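Local structure of beta-lactamase (Nostoc sp., 6NHS) at residues 190-193 with 199-202; 86-91 with 97-102; 129-134 with 176-181. The protein probably hydrolyses the beta-lactam ring of penicillin-type antibiotics, acting as a class D serine beta-lactamase. One frame throughout, in Å; residues are numbered along the deposited sequence. Where two conformers were deposited one is given.

Interaction 1. Residues 190-193 with 199-202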
HETATM    1  N   MSE A 190      -5.295   6.635   5.425  1.00 23.36           N
HETATM    2  CA  MSE A 190      -4.645   5.342   5.639  1.00 27.26           C
HETATM    3  C   MSE A 190      -5.053   4.667   6.950  1.00 28.74           C
HETATM    4  O   MSE A 190      -4.736   3.504   7.162  1.00 27.84           O
HETATM    5  CB  MSE A 190      -3.118   5.492   5.629  1.00 25.51           C
HETATM    6  CG  MSE A 190      -2.507   5.774   4.263  1.00 27.39           C
HETATM    7 SE   MSE A 190      -0.593   6.082   4.416  0.73 29.74          SE
HETATM    8  CE  MSE A 190      -0.062   4.297   5.010  1.00 30.60           C
ATOM      9  N   ILE A 191      -5.736   5.391   7.840  1.00 28.52           N
ATOM     10  CA  ILE A 191      -6.072   4.813   9.140  1.00 27.78           C
ATOM     11  C   ILE A 191      -6.955   3.594   8.925  1.00 30.46           C
ATOM     12  O   ILE A 191      -8.046   3.692   8.351  1.00 28.30           O
ATOM     13  CB  ILE A 191      -6.757   5.845  10.045  1.00 30.42           C
ATOM     14  CG1 ILE A 191      -5.793   6.970  10.437  1.00 28.83           C
ATOM     15  CG2 ILE A 191      -7.331   5.152  11.303  1.00 32.38           C
ATOM     16  CD1 ILE A 191      -6.470   8.093  11.237  1.00 29.54           C
ATOM     17  N   TYR A 192      -6.479   2.435   9.378  1.00 29.62           N
ATOM     18  CA  TYR A 192      -7.198   1.172   9.261  1.00 31.24           C
ATOM     19  C   TYR A 192      -7.842   0.737  10.570  1.00 33.59           C
ATOM     20  O   TYR A 192      -8.985   0.262  10.576  1.00 29.89           O
ATOM     21  CB  TYR A 192      -6.249   0.067   8.767  1.00 33.37           C
ATOM     22  CG  TYR A 192      -6.893  -1.298   8.721  1.00 39.51           C
ATOM     23  CD1 TYR A 192      -7.799  -1.623   7.720  1.00 45.20           C
ATOM     24  CD2 TYR A 192      -6.614  -2.256   9.688  1.00 37.78           C
ATOM     25  CE1 TYR A 192      -8.403  -2.865   7.679  1.00 49.03           C
ATOM     26  CE2 TYR A 192      -7.210  -3.501   9.654  1.00 41.97           C
ATOM     27  CZ  TYR A 192      -8.104  -3.799   8.647  1.00 48.74           C
ATOM     28  OH  TYR A 192      -8.707  -5.036   8.607  1.00 53.64           O
ATOM     29  N   GLU A 193      -7.136   0.900  11.684  1.00 30.69           N
ATOM     30  CA  GLU A 193      -7.630   0.449  12.975  1.00 32.90           C
ATOM     31  C   GLU A 193      -6.998   1.317  14.051  1.00 34.95           C
ATOM     32  O   GLU A 193      -5.818   1.658  13.962  1.00 36.41           O
ATOM     33  CB  GLU A 193      -7.296  -1.028  13.192  1.00 32.71           C
ATOM     34  CG  GLU A 193      -7.764  -1.611  14.497  1.00 34.88           C
ATOM     35  CD  GLU A 193      -7.580  -3.106  14.512  1.00 39.25           C
ATOM     36  OE1 GLU A 193      -8.294  -3.795  13.753  1.00 40.74           O
ATOM     37  OE2 GLU A 193      -6.706  -3.586  15.255  1.00 38.96           O
ATOM     38  N   VAL A 199      -2.384   3.302  16.705  1.00 33.70           N
ATOM     39  CA  VAL A 199      -2.996   3.665  15.431  1.00 35.29           C
ATOM     40  C   VAL A 199      -2.341   2.813  14.351  1.00 34.69           C
ATOM     41  O   VAL A 199      -1.127   2.911  14.124  1.00 32.08           O
ATOM     42  CB  VAL A 199      -2.839   5.162  15.116  1.00 36.59           C
ATOM     43  CG1 VAL A 199      -3.495   5.492  13.768  1.00 36.73           C
ATOM     44  CG2 VAL A 199      -3.429   6.012  16.229  1.00 39.43           C
ATOM     45  N   LEU A 200      -3.133   1.968  13.702  1.00 30.76           N
ATOM     46  CA  LEU A 200      -2.645   1.111  12.628  1.00 32.71           C
ATOM     47  C   LEU A 200      -3.088   1.696  11.293  1.00 30.51           C
ATOM     48  O   LEU A 200      -4.289   1.834  11.041  1.00 30.41           O
ATOM     49  CB  LEU A 200      -3.164  -0.318  12.793  1.00 30.21           C
ATOM     50  CG  LEU A 200      -2.806  -1.348  11.721  1.00 31.33           C
ATOM     51  CD1 LEU A 200      -1.299  -1.510  11.631  1.00 31.42           C
ATOM     52  CD2 LEU A 200      -3.478  -2.694  12.016  1.00 32.29           C
ATOM     53  N   ARG A 201      -2.119   2.053  10.454  1.00 30.85           N
ATOM     54  CA  ARG A 201      -2.363   2.572   9.116  1.00 30.23           C
ATOM     55  C   ARG A 201      -1.833   1.580   8.093  1.00 31.14           C
ATOM     56  O   ARG A 201      -0.792   0.950   8.312  1.00 31.22           O
ATOM     57  CB  ARG A 201      -1.689   3.931   8.913  1.00 27.33           C
ATOM     58  CG  ARG A 201      -2.218   5.044   9.813  1.00 32.05           C
ATOM     59  CD  ARG A 201      -1.518   6.364   9.509  1.00 32.77           C
ATOM     60  NE  ARG A 201      -2.130   7.510  10.185  1.00 36.49           N
ATOM     61  CZ  ARG A 201      -1.874   7.852  11.441  1.00 37.54           C
ATOM     62  NH1 ARG A 201      -1.031   7.126  12.162  1.00 43.09           N
ATOM     63  NH2 ARG A 201      -2.453   8.915  11.980  1.00 36.26           N
ATOM     64  N   GLY A 202      -2.536   1.438   6.973  1.00 30.43           N
ATOM     65  CA  GLY A 202      -2.029   0.573   5.930  1.00 27.66           C
ATOM     66  C   GLY A 202      -3.004   0.417   4.780  1.00 29.54           C
ATOM     67  O   GLY A 202      -4.068   1.043   4.741  1.00 27.61           O
TER
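Ile191 lays its CG1 branch alongside Arg201, CG1 coming 3.7 Å from Arg201 NE, and both side chains point the same way from one face of the sheet. Arg201 is extended from CG to NE; at the root of that chain its CB packs 3.9 Å from CB of Met190, a selenomethionine. Val199 CG1 sits over one face of the guanidinium, offset toward its rim. The charge is met by Glu222 of strand 213-223, and NE donates to Gln187 O in the preceding helix. Tyr192 and Leu200 form a second side-by-side pair: with Tyr192 CG anti to the backbone N (chi1 176°), the ring edge at CD2 meets Leu200 CD2 at 3.9 Å. Glu193 turns its carboxylate to Arg250 of helix 239-255 and to Tyr198.

Between the two faces, Leu200 O accepts two bonds in its carbonyl plane, from Tyr192 N at 2.8 Å and Glu193 N at 3.1 Å. Leu200 N returns a bond of 2.7 Å to Glu193 O. Two residues thus face one, and the strand segments run at 124° to each other. On the Met190 side of the bulge, Gly202 N donates to Met190 O at 3.0 Å. This is a classic beta bulge in the hairpin of strands 191-194 and 198-207 at the sheet edge; the second strand continues from Gly202 into Lys203, probably the start of the KTG motif of serine beta-lactamases.

Interaction 2. Residues 86-91 with 97-102; sequences LTWDGM and TWNQDT. With EDO (1,2-ethanediol), chain D.
Trp88 lies flat against the backbone of Asn99 in a surface loop whose base is a short two-stranded antiparallel sheet. There Leu86 and Thr102 form a hydrogen-bonded pair, Leu86 N to Thr102 O at 3.0 Å and Thr102 N to Leu86 O at 3.1 Å. The tight part is the indole sandwich. Asn99 CA makes a CH-pi contact over the face of the five-membered ring, 12° off the normal and 3.6 Å from Trp88 CE2; Asn99 is also the centre of an inverse gamma turn. Gly90 CA covers the opposite face, and an Asx turn, Asp89 OD1 to Met91 N, shapes the bend that carries it over the ring. The rotation of the ring is fixed at its edge, where Trp88 NE1 donates to Met91 O at 2.8 Å with that oxygen close to the ring plane. The Asn99 amide is turned 37° from the indole, and its OD1 accepts from Arg93 N.

Toward solvent the contact is looser and more polar. Thr87 and Asp101 run side by side, CB of Thr87 beside OD1 of the carboxylate, while OD2 is approached by an ethanediol probably left from crystallisation. Asp101 OD1 takes Trp88 N on its anti side at 2.8 Å and also accepts from a water 2.7 Å away, which donates a second bond to Trp88 O.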
ATOM      1  N   LEU A  86     -15.369  12.193  -7.128  1.00 19.20           N
ATOM      2  CA  LEU A  86     -15.402  11.749  -8.513  1.00 21.89           C
ATOM      3  C   LEU A  86     -16.631  10.868  -8.687  1.00 25.39           C
ATOM      4  O   LEU A  86     -16.933  10.033  -7.824  1.00 23.17           O
ATOM      5  CB  LEU A  86     -14.136  10.981  -8.901  1.00 22.99           C
ATOM      6  CG  LEU A  86     -12.801  11.730  -8.899  1.00 21.87           C
ATOM      7  CD1 LEU A  86     -11.670  10.784  -9.337  1.00 19.68           C
ATOM      8  CD2 LEU A  86     -12.848  12.961  -9.792  1.00 19.88           C
ATOM      9  N   THR A  87     -17.352  11.063  -9.784  1.00 24.57           N
ATOM     10  CA  THR A  87     -18.617  10.365  -9.948  1.00 20.19           C
ATOM     11  C   THR A  87     -18.436   9.050 -10.698  1.00 22.07           C
ATOM     12  O   THR A  87     -17.597   8.918 -11.594  1.00 21.96           O
ATOM     13  CB  THR A  87     -19.646  11.243 -10.668  1.00 21.16           C
ATOM     14  OG1 THR A  87     -19.088  11.776 -11.880  1.00 23.32           O
ATOM     15  CG2 THR A  87     -20.101  12.392  -9.765  1.00 22.45           C
ATOM     16  N   TRP A  88     -19.245   8.072 -10.312  1.00 22.21           N
ATOM     17  CA  TRP A  88     -19.291   6.797 -11.014  1.00 24.17           C
ATOM     18  C   TRP A  88     -19.757   7.000 -12.455  1.00 23.51           C
ATOM     19  O   TRP A  88     -20.669   7.790 -12.723  1.00 24.07           O
ATOM     20  CB  TRP A  88     -20.232   5.865 -10.243  1.00 23.85           C
ATOM     21  CG  TRP A  88     -20.563   4.559 -10.871  1.00 22.28           C
ATOM     22  CD1 TRP A  88     -19.694   3.645 -11.382  1.00 25.07           C
ATOM     23  CD2 TRP A  88     -21.869   3.989 -10.992  1.00 22.93           C
ATOM     24  NE1 TRP A  88     -20.388   2.550 -11.849  1.00 23.46           N
ATOM     25  CE2 TRP A  88     -21.724   2.738 -11.615  1.00 23.69           C
ATOM     26  CE3 TRP A  88     -23.156   4.430 -10.654  1.00 23.32           C
ATOM     27  CZ2 TRP A  88     -22.815   1.912 -11.901  1.00 26.28           C
ATOM     28  CZ3 TRP A  88     -24.241   3.609 -10.945  1.00 27.37           C
ATOM     29  CH2 TRP A  88     -24.059   2.364 -11.559  1.00 27.43           C
ATOM     30  N   ASP A  89     -19.124   6.286 -13.395  1.00 23.13           N
ATOM     31  CA  ASP A  89     -19.470   6.415 -14.810  1.00 24.84           C
ATOM     32  C   ASP A  89     -20.666   5.563 -15.228  1.00 23.94           C
ATOM     33  O   ASP A  89     -20.979   5.510 -16.425  1.00 24.89           O
ATOM     34  CB  ASP A  89     -18.263   6.075 -15.694  1.00 26.91           C
ATOM     35  CG  ASP A  89     -17.804   4.630 -15.551  1.00 30.35           C
ATOM     36  OD1 ASP A  89     -18.446   3.832 -14.827  1.00 28.60           O
ATOM     37  OD2 ASP A  89     -16.778   4.292 -16.175  1.00 31.42           O
ATOM     38  N   GLY A  90     -21.338   4.892 -14.293  1.00 24.48           N
ATOM     39  CA  GLY A  90     -22.488   4.073 -14.636  1.00 24.89           C
ATOM     40  C   GLY A  90     -22.177   2.655 -15.074  1.00 28.24           C
ATOM     41  O   GLY A  90     -23.109   1.851 -15.212  1.00 31.43           O
HETATM   42  N   MSE A  91     -20.912   2.315 -15.303  1.00 25.43           N
HETATM   43  CA  MSE A  91     -20.554   0.955 -15.686  1.00 32.67           C
HETATM   44  C   MSE A  91     -20.572   0.024 -14.470  1.00 32.39           C
HETATM   45  O   MSE A  91     -19.922   0.293 -13.460  1.00 29.23           O
HETATM   46  CB  MSE A  91     -19.181   0.924 -16.350  1.00 32.28           C
HETATM   47  CG  MSE A  91     -19.043   1.837 -17.549  1.00 39.37           C
HETATM   48 SE   MSE A  91     -17.239   1.734 -18.318  0.78 46.41          SE
HETATM   49  CE  MSE A  91     -17.308  -0.120 -18.912  1.00 48.03           C
ATOM     50  N   THR A  97     -19.858  -1.810  -3.975  0.57 31.53           N
ATOM     51  CA  THR A  97     -19.372  -0.557  -3.404  0.57 32.32           C
ATOM     52  C   THR A  97     -18.627   0.293  -4.425  0.57 31.04           C
ATOM     53  O   THR A  97     -18.477   1.499  -4.215  0.57 31.64           O
ATOM     54  CB  THR A  97     -18.454  -0.817  -2.208  0.57 34.00           C
ATOM     55  OG1 THR A  97     -17.263  -1.486  -2.645  0.57 32.87           O
ATOM     56  CG2 THR A  97     -19.167  -1.662  -1.167  0.57 36.49           C
ATOM     57  N   TRP A  98     -18.147  -0.310  -5.513  1.00 27.13           N
ATOM     58  CA  TRP A  98     -17.491   0.447  -6.573  1.00 27.34           C
ATOM     59  C   TRP A  98     -18.479   1.168  -7.481  1.00 26.39           C
ATOM     60  O   TRP A  98     -18.082   2.099  -8.192  1.00 27.20           O
ATOM     61  CB  TRP A  98     -16.635  -0.481  -7.441  1.00 26.16           C
ATOM     62  CG  TRP A  98     -15.416  -1.030  -6.767  1.00 29.22           C
ATOM     63  CD1 TRP A  98     -14.990  -0.781  -5.489  1.00 27.51           C
ATOM     64  CD2 TRP A  98     -14.458  -1.921  -7.345  1.00 30.91           C
ATOM     65  NE1 TRP A  98     -13.822  -1.464  -5.241  1.00 27.39           N
ATOM     66  CE2 TRP A  98     -13.471  -2.167  -6.365  1.00 29.64           C
ATOM     67  CE3 TRP A  98     -14.336  -2.536  -8.597  1.00 34.48           C
ATOM     68  CZ2 TRP A  98     -12.372  -2.999  -6.601  1.00 32.02           C
ATOM     69  CZ3 TRP A  98     -13.244  -3.362  -8.829  1.00 34.31           C
ATOM     70  CH2 TRP A  98     -12.276  -3.585  -7.832  1.00 34.55           C
ATOM     71  N   ASN A  99     -19.740   0.747  -7.499  1.00 27.04           N
ATOM     72  CA  ASN A  99     -20.724   1.308  -8.425  1.00 25.36           C
ATOM     73  C   ASN A  99     -21.466   2.484  -7.799  1.00 27.34           C
ATOM     74  O   ASN A  99     -22.696   2.515  -7.745  1.00 25.32           O
ATOM     75  CB  ASN A  99     -21.690   0.216  -8.870  1.00 27.46           C
ATOM     76  CG  ASN A  99     -20.982  -0.938  -9.554  1.00 32.18           C
ATOM     77  OD1 ASN A  99     -20.011  -0.738 -10.286  1.00 30.21           O
ATOM     78  ND2 ASN A  99     -21.463  -2.157  -9.315  1.00 36.63           N
ATOM     79  N   GLN A 100     -20.708   3.480  -7.345  0.69 24.20           N
ATOM     80  CA  GLN A 100     -21.287   4.633  -6.675  0.69 26.41           C
ATOM     81  C   GLN A 100     -20.267   5.758  -6.685  0.69 24.17           C
ATOM     82  O   GLN A 100     -19.060   5.514  -6.732  0.69 22.33           O
ATOM     83  CB  GLN A 100     -21.684   4.300  -5.234  0.69 29.86           C
ATOM     84  CG  GLN A 100     -20.491   3.988  -4.353  0.69 31.49           C
ATOM     85  CD  GLN A 100     -20.886   3.534  -2.963  0.69 40.15           C
ATOM     86  OE1 GLN A 100     -22.046   3.637  -2.576  0.69 44.09           O
ATOM     87  NE2 GLN A 100     -19.917   3.027  -2.200  0.69 42.98           N
ATOM     88  N   ASP A 101     -20.763   6.992  -6.628  1.00 21.84           N
ATOM     89  CA  ASP A 101     -19.879   8.147  -6.485  1.00 23.74           C
ATOM     90  C   ASP A 101     -19.062   8.012  -5.202  1.00 23.20           C
ATOM     91  O   ASP A 101     -19.513   7.421  -4.219  1.00 23.05           O
ATOM     92  CB  ASP A 101     -20.681   9.457  -6.428  1.00 23.38           C
ATOM     93  CG  ASP A 101     -21.587   9.664  -7.629  1.00 23.93           C
ATOM     94  OD1 ASP A 101     -21.370   9.046  -8.688  1.00 23.28           O
ATOM     95  OD2 ASP A 101     -22.514  10.488  -7.513  1.00 23.43           O
ATOM     96  N   THR A 102     -17.849   8.563  -5.196  1.00 21.65           N
ATOM     97  CA  THR A 102     -17.009   8.375  -4.016  1.00 19.99           C
ATOM     98  C   THR A 102     -15.989   9.510  -3.923  1.00 23.85           C
ATOM     99  O   THR A 102     -15.940  10.408  -4.766  1.00 22.59           O
ATOM    100  CB  THR A 102     -16.348   6.988  -4.044  1.00 20.51           C
ATOM    101  OG1 THR A 102     -15.864   6.644  -2.737  1.00 23.63           O
ATOM    102  CG2 THR A 102     -15.198   6.947  -5.043  1.00 19.72           C
TER
HETATM  103  C1  EDO D 303     -22.658  12.095  -4.364  1.00 39.44           C
HETATM  104  O1  EDO D 303     -23.266  11.181  -5.280  1.00 35.44           O
HETATM  105  C2  EDO D 303     -23.038  13.512  -4.764  1.00 44.84           C
HETATM  106  O2  EDO D 303     -22.605  13.729  -6.112  1.00 53.06           O
HETATM  107  O   HOH W   1     -22.641   8.919 -11.104  1.00 27.31           O

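Interaction 3. Residues 129-134 with 176-181. With FMT (formic acid), chain I.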
ATOM      1  N   GLU A 129       5.782  10.076 -14.084  1.00 28.27           N
ATOM      2  CA  GLU A 129       7.164   9.613 -14.158  1.00 29.64           C
ATOM      3  C   GLU A 129       8.086  10.474 -13.298  1.00 31.67           C
ATOM      4  O   GLU A 129       8.991   9.957 -12.637  1.00 30.29           O
ATOM      5  CB  GLU A 129       7.640   9.597 -15.614  1.00 33.11           C
ATOM      6  CG  GLU A 129       8.778   8.606 -15.851  1.00 42.50           C
ATOM      7  CD  GLU A 129       9.452   8.781 -17.192  1.00 50.33           C
ATOM      8  OE1 GLU A 129       8.771   9.139 -18.174  1.00 52.69           O
ATOM      9  OE2 GLU A 129      10.678   8.569 -17.258  1.00 56.12           O
ATOM     10  N   LYS A 130       7.876  11.795 -13.301  0.54 32.30           N
ATOM     11  CA  LYS A 130       8.712  12.679 -12.493  0.54 32.85           C
ATOM     12  C   LYS A 130       8.599  12.340 -11.012  0.54 30.86           C
ATOM     13  O   LYS A 130       9.612  12.226 -10.312  0.54 29.62           O
ATOM     14  CB  LYS A 130       8.337  14.144 -12.734  0.54 35.30           C
ATOM     15  CG  LYS A 130       8.790  14.696 -14.074  0.54 38.19           C
ATOM     16  CD  LYS A 130       8.673  16.214 -14.118  0.54 42.90           C
ATOM     17  CE  LYS A 130       8.663  16.727 -15.550  0.54 44.29           C
ATOM     18  NZ  LYS A 130       9.738  16.104 -16.370  0.54 45.27           N
ATOM     19  N   PHE A 131       7.370  12.170 -10.516  1.00 27.62           N
ATOM     20  CA  PHE A 131       7.194  11.859  -9.097  1.00 27.31           C
ATOM     21  C   PHE A 131       7.736  10.475  -8.756  1.00 30.43           C
ATOM     22  O   PHE A 131       8.345  10.290  -7.695  1.00 28.17           O
ATOM     23  CB  PHE A 131       5.718  11.968  -8.708  1.00 27.84           C
ATOM     24  CG  PHE A 131       5.294  13.362  -8.341  1.00 27.45           C
ATOM     25  CD1 PHE A 131       5.485  13.842  -7.052  1.00 27.05           C
ATOM     26  CD2 PHE A 131       4.712  14.196  -9.286  1.00 29.02           C
ATOM     27  CE1 PHE A 131       5.098  15.134  -6.706  1.00 29.58           C
ATOM     28  CE2 PHE A 131       4.319  15.484  -8.951  1.00 31.42           C
ATOM     29  CZ  PHE A 131       4.514  15.957  -7.661  1.00 29.54           C
ATOM     30  N   ILE A 132       7.521   9.496  -9.640  1.00 26.95           N
ATOM     31  CA  ILE A 132       8.050   8.149  -9.419  1.00 28.01           C
ATOM     32  C   ILE A 132       9.562   8.197  -9.226  1.00 27.80           C
ATOM     33  O   ILE A 132      10.114   7.583  -8.305  1.00 29.09           O
ATOM     34  CB  ILE A 132       7.662   7.227 -10.591  1.00 28.79           C
ATOM     35  CG1 ILE A 132       6.173   6.863 -10.536  1.00 29.39           C
ATOM     36  CG2 ILE A 132       8.515   5.972 -10.586  1.00 28.43           C
ATOM     37  CD1 ILE A 132       5.829   5.771  -9.527  1.00 29.50           C
ATOM     38  N   LYS A 133      10.256   8.929 -10.093  1.00 29.68           N
ATOM     39  CA  LYS A 133      11.712   8.968 -10.023  1.00 31.40           C
ATOM     40  C   LYS A 133      12.201   9.853  -8.882  1.00 33.12           C
ATOM     41  O   LYS A 133      13.204   9.533  -8.236  1.00 32.69           O
ATOM     42  CB  LYS A 133      12.278   9.432 -11.364  1.00 34.00           C
ATOM     43  CG  LYS A 133      12.028   8.434 -12.488  1.00 37.03           C
ATOM     44  CD  LYS A 133      12.716   8.841 -13.778  1.00 42.97           C
ATOM     45  CE  LYS A 133      12.607   7.738 -14.821  1.00 47.37           C
ATOM     46  NZ  LYS A 133      13.311   8.076 -16.099  1.00 50.76           N
ATOM     47  N   GLN A 134      11.504  10.960  -8.607  1.00 33.21           N
ATOM     48  CA  GLN A 134      11.903  11.819  -7.494  1.00 37.90           C
ATOM     49  C   GLN A 134      11.759  11.091  -6.162  1.00 35.35           C
ATOM     50  O   GLN A 134      12.641  11.179  -5.297  1.00 34.00           O
ATOM     51  CB  GLN A 134      11.069  13.099  -7.510  1.00 47.55           C
ATOM     52  CG  GLN A 134      11.638  14.244  -6.703  1.00 60.29           C
ATOM     53  CD  GLN A 134      10.926  15.557  -6.989  1.00 71.30           C
ATOM     54  OE1 GLN A 134      11.346  16.618  -6.524  1.00 78.34           O
ATOM     55  NE2 GLN A 134       9.840  15.490  -7.758  1.00 73.19           N
ATOM     56  N   LEU A 176       9.871  13.350   1.282  1.00 32.07           N
ATOM     57  CA  LEU A 176       9.343  13.260  -0.068  1.00 32.49           C
ATOM     58  C   LEU A 176       8.787  14.608  -0.509  1.00 34.56           C
ATOM     59  O   LEU A 176       8.495  15.476   0.321  1.00 32.24           O
ATOM     60  CB  LEU A 176       8.262  12.173  -0.128  1.00 28.21           C
ATOM     61  CG  LEU A 176       8.770  10.789   0.292  1.00 28.85           C
ATOM     62  CD1 LEU A 176       7.709   9.729   0.080  1.00 28.64           C
ATOM     63  CD2 LEU A 176      10.053  10.437  -0.459  1.00 28.49           C
ATOM     64  N   PRO A 177       8.633  14.826  -1.824  1.00 33.93           N
ATOM     65  CA  PRO A 177       8.209  16.154  -2.310  1.00 34.69           C
ATOM     66  C   PRO A 177       6.701  16.356  -2.226  1.00 34.17           C
ATOM     67  O   PRO A 177       6.018  16.586  -3.228  1.00 35.44           O
ATOM     68  CB  PRO A 177       8.723  16.146  -3.756  1.00 37.79           C
ATOM     69  CG  PRO A 177       8.573  14.719  -4.171  1.00 36.83           C
ATOM     70  CD  PRO A 177       8.961  13.916  -2.938  1.00 34.81           C
ATOM     71  N   PHE A 178       6.165  16.262  -1.009  1.00 29.81           N
ATOM     72  CA  PHE A 178       4.751  16.487  -0.756  1.00 32.85           C
ATOM     73  C   PHE A 178       4.599  17.465   0.399  1.00 32.17           C
ATOM     74  O   PHE A 178       5.344  17.405   1.382  1.00 31.19           O
ATOM     75  CB  PHE A 178       4.008  15.168  -0.447  1.00 29.22           C
ATOM     76  CG  PHE A 178       4.197  14.114  -1.502  1.00 30.33           C
ATOM     77  CD1 PHE A 178       3.676  14.288  -2.778  1.00 26.22           C
ATOM     78  CD2 PHE A 178       4.920  12.961  -1.227  1.00 27.02           C
ATOM     79  CE1 PHE A 178       3.863  13.331  -3.753  1.00 28.38           C
ATOM     80  CE2 PHE A 178       5.098  11.989  -2.199  1.00 28.14           C
ATOM     81  CZ  PHE A 178       4.573  12.175  -3.465  1.00 29.56           C
ATOM     82  N   SER A 179       3.641  18.375   0.261  1.00 30.07           N
ATOM     83  CA  SER A 179       3.390  19.371   1.288  1.00 31.11           C
ATOM     84  C   SER A 179       2.839  18.715   2.548  1.00 31.07           C
ATOM     85  O   SER A 179       2.309  17.601   2.517  1.00 32.02           O
ATOM     86  CB  SER A 179       2.398  20.415   0.783  1.00 32.34           C
ATOM     87  OG  SER A 179       1.106  19.835   0.670  1.00 31.88           O
ATOM     88  N   GLN A 180       2.956  19.437   3.669  1.00 31.64           N
ATOM     89  CA  GLN A 180       2.397  18.950   4.930  1.00 34.50           C
ATOM     90  C   GLN A 180       0.900  18.677   4.807  1.00 34.56           C
ATOM     91  O   GLN A 180       0.384  17.714   5.390  1.00 32.35           O
ATOM     92  CB  GLN A 180       2.666  19.957   6.049  1.00 34.75           C
ATOM     93  CG  GLN A 180       2.281  19.454   7.438  1.00 36.44           C
ATOM     94  CD  GLN A 180       3.089  18.239   7.858  1.00 36.86           C
ATOM     95  OE1 GLN A 180       4.313  18.297   7.939  1.00 37.30           O
ATOM     96  NE2 GLN A 180       2.407  17.126   8.112  1.00 34.79           N
ATOM     97  N   ARG A 181       0.185  19.516   4.056  1.00 35.21           N
ATOM     98  CA  ARG A 181      -1.238  19.278   3.833  1.00 34.13           C
ATOM     99  C   ARG A 181      -1.465  17.942   3.136  1.00 30.01           C
ATOM    100  O   ARG A 181      -2.327  17.155   3.540  1.00 28.73           O
ATOM    101  CB  ARG A 181      -1.834  20.423   3.014  1.00 38.96           C
ATOM    102  CG  ARG A 181      -3.281  20.214   2.586  1.00 40.67           C
ATOM    103  CD  ARG A 181      -3.718  21.331   1.648  1.00 45.68           C
ATOM    104  NE  ARG A 181      -5.132  21.231   1.294  1.00 48.13           N
ATOM    105  CZ  ARG A 181      -5.600  20.540   0.260  1.00 44.64           C
ATOM    106  NH1 ARG A 181      -4.768  19.878  -0.535  1.00 42.61           N
ATOM    107  NH2 ARG A 181      -6.903  20.508   0.021  1.00 40.82           N
TER
HETATM  108  C   FMT I 308      -1.560  20.257  -1.613  1.00 57.94           C
HETATM  109  O1  FMT I 308      -2.114  19.501  -0.810  1.00 54.89           O
HETATM  110  O2  FMT I 308      -0.610  20.997  -1.341  1.00 58.68           O
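Phe131 and Phe178 meet rim to rim, CE1 against CE1 at 3.7 Å. Their planes are only 7° apart, yet neither ring lies over the other's face, and the centroids stay 5.7 Å apart. The edge of Phe131 is also met, near its plane, by Pro177 O, 3.9 Å from CE1. Beside this pair Gln134 slides past Pro177 in the opposite direction: its CG is anti to the backbone N (chi1 -162°) and the chain is extended beyond, which brings the flat amide against the proline ring, with Gln134 CD 3.8 Å from Pro177 CG. No hydrogen bond crosses the contact, which is held by packing alone.

One shell out, an inverse gamma turn is closed by a weak bond from Phe178 N to Leu176 O, and Pro177, at the centre of this turn, points toward the helix. After Phe178 the chain enters helix 180-189 through Ser179 at its N-cap. Ser179 N is held by Glu75. Ser179 OG donates to O2 of a formic acid, probably from the crystallisation liquor, at 2.9 Å, and Arg181 NH1 to its O1 at 2.7 Å; Thr182 OG1 also bonds to it.

The contact lies in the helical part of the transpeptidase-like fold. Phe131 leans on Val72 and Thr76 and Phe178 on Leu71, all of helix 65-76, while Leu176 packs between helices 125-135 and 161-172.

The three contacts are separate regions of one chain, closed in series along the sequence without touching. Interactions 1 and 3 are the nearest pair, about 10 Å between nearest atoms and 22 Å between centres, and helix 180-189 leads from one straight into the edge strand of the other. Interaction 2 lies farther out, its centre 24 Å from that of interaction 1 and 28 Å from that of interaction 3. Their relation to the probable active site differs: residues 199-202 run up to Lys203, interaction 3 packs on a later part of the helix that contains Lys66, and in interaction 2 the Trp98 side chain lies near the Ser63, Lys66 and Lys203 group without touching it.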